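Local coordinates for DNA polymerase sliding clamp B (PDB 3AIZ), which forms, with partner subunits, a ring around DNA that tethers the polymerase and other DNA-processing proteins during replication, at residues 131-135 with 193-197. Residues are numbered along the deposited sequence; the frame is centred on the assembly and turned at random.
Sequences NLSVT and ESPSK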
loop_
_atom_site.group_PDB
_atom_site.type_symbol
_atom_site.label_atom_id
_atom_site.label_comp_id
_atom_site.label_asym_id
_atom_site.label_seq_id
_atom_site.Cartn_x
_atom_site.Cartn_y
_atom_site.Cartn_z
ATOM N N ASN A 131 -22.417 -48.772 -6.121
ATOM C CA ASN A 131 -21.169 -49.406 -5.724
ATOM C C ASN A 131 -19.975 -48.748 -6.403
ATOM O O ASN A 131 -19.785 -48.877 -7.613
ATOM C CB ASN A 131 -21.192 -50.900 -6.044
ATOM C CG ASN A 131 -19.870 -51.581 -5.737
ATOM O OD1 ASN A 131 -19.239 -51.306 -4.715
ATOM N ND2 ASN A 131 -19.446 -52.476 -6.622
ATOM N N LEU A 132 -19.176 -48.038 -5.615
ATOM C CA LEU A 132 -17.969 -47.401 -6.125
ATOM C C LEU A 132 -16.888 -48.443 -6.398
ATOM O O LEU A 132 -16.154 -48.844 -5.494
ATOM C CB LEU A 132 -17.462 -46.346 -5.139
ATOM C CG LEU A 132 -17.991 -44.918 -5.307
ATOM C CD1 LEU A 132 -19.383 -44.906 -5.918
ATOM C CD2 LEU A 132 -17.995 -44.201 -3.966
ATOM N N SER A 133 -16.802 -48.880 -7.651
ATOM C CA SER A 133 -15.825 -49.883 -8.051
ATOM C C SER A 133 -14.407 -49.395 -7.783
ATOM O O SER A 133 -13.538 -50.167 -7.383
ATOM C CB SER A 133 -15.979 -50.212 -9.537
ATOM O OG SER A 133 -17.324 -50.513 -9.862
ATOM N N VAL A 134 -14.184 -48.105 -8.005
ATOM C CA VAL A 134 -12.859 -47.521 -7.857
ATOM C C VAL A 134 -12.861 -46.359 -6.872
ATOM O O VAL A 134 -13.661 -45.432 -6.992
ATOM C CB VAL A 134 -12.317 -47.014 -9.208
ATOM C CG1 VAL A 134 -10.962 -46.353 -9.021
ATOM C CG2 VAL A 134 -12.228 -48.157 -10.206
ATOM N N THR A 135 -11.964 -46.418 -5.895
ATOM C CA THR A 135 -11.771 -45.317 -4.961
ATOM C C THR A 135 -10.284 -45.034 -4.789
ATOM O O THR A 135 -9.475 -45.955 -4.705
ATOM C CB THR A 135 -12.389 -45.614 -3.577
ATOM O OG1 THR A 135 -11.793 -46.794 -3.022
ATOM C CG2 THR A 135 -13.892 -45.813 -3.690
ATOM N N GLU A 193 -11.672 -52.410 -7.201
ATOM C CA GLU A 193 -12.431 -53.653 -7.135
ATOM C C GLU A 193 -12.545 -54.302 -8.511
ATOM O O GLU A 193 -12.643 -55.525 -8.625
ATOM C CB GLU A 193 -13.824 -53.405 -6.555
ATOM C CG GLU A 193 -13.818 -52.845 -5.139
ATOM C CD GLU A 193 -15.217 -52.688 -4.566
ATOM O OE1 GLU A 193 -16.195 -52.948 -5.301
ATOM O OE2 GLU A 193 -15.337 -52.305 -3.382
ATOM N N SER A 194 -12.525 -53.477 -9.551
ATOM C CA SER A 194 -12.604 -53.963 -10.926
ATOM C C SER A 194 -12.407 -52.819 -11.915
ATOM O O SER A 194 -12.814 -51.690 -11.649
ATOM C CB SER A 194 -13.949 -54.649 -11.178
ATOM O OG SER A 194 -15.030 -53.756 -10.974
ATOM N N PRO A 195 -11.779 -53.112 -13.062
ATOM C CA PRO A 195 -11.555 -52.100 -14.100
ATOM C C PRO A 195 -12.832 -51.320 -14.389
ATOM O O PRO A 195 -13.865 -51.923 -14.681
ATOM C CB PRO A 195 -11.157 -52.937 -15.316
ATOM C CG PRO A 195 -10.516 -54.146 -14.734
ATOM C CD PRO A 195 -11.259 -54.434 -13.456
ATOM N N SER A 196 -12.760 -49.995 -14.303
ATOM C CA SER A 196 -13.939 -49.157 -14.479
ATOM C C SER A 196 -13.648 -47.942 -15.350
ATOM O O SER A 196 -12.498 -47.530 -15.495
ATOM C CB SER A 196 -14.479 -48.709 -13.120
ATOM O OG SER A 196 -14.748 -49.823 -12.287
ATOM N N LYS A 197 -14.701 -47.368 -15.923
ATOM C CA LYS A 197 -14.561 -46.224 -16.814
ATOM C C LYS A 197 -15.831 -45.380 -16.850
ATOM O O LYS A 197 -16.938 -45.912 -16.897
ATOM C CB LYS A 197 -14.193 -46.688 -18.225
ATOM C CG LYS A 197 -14.384 -45.630 -19.298
ATOM C CD LYS A 197 -13.466 -45.876 -20.485
ATOM C CE LYS A 197 -13.629 -47.282 -21.042
ATOM N NZ LYS A 197 -12.645 -47.562 -22.126
HETATM O O HOH W 1 -13.831 -49.451 -4.001
#
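Ser133 and Glu193 make a polar, partly buried contact in the C-terminal domain of this PCNA-family subunit, joining the lead-in to strand 134-138 with the turn between strands 186-192 and 196-201. The touching parts run steeply across each other, and a single direct hydrogen bond links them: Glu193 N donates to Ser133 O over 2.9 Å, with a C=O...N angle of 162°. Ser133 and Val134 form a classic beta bulge opposite Phe222. On the turn side, Ser196 OG donates to Ser194 O at 2.8 Å, approaching 35° from the carbonyl plane. Turned away from its own carbonyl carbon, that hydroxyl lies beside its backbone N and also meets Ser133 CB, while Val134 CG2 packs 3.7 Å from Ser196 CB. The Glu193 chain, extended beyond CG, runs past Ser133 O and brings its carboxylate beside the Asn131 amide, the two planes 34° apart and OE1 3.5 Å from both OD1 and ND2 of Asn131. A water lies 2.8 Å from Leu132 O and can bridge, weakly, to Glu193 OE2. The direct polar grip is thus one backbone N-H...O bond, with the Ser196 hydroxyl tied within its own segment and the carboxylate adding at most a weak water link.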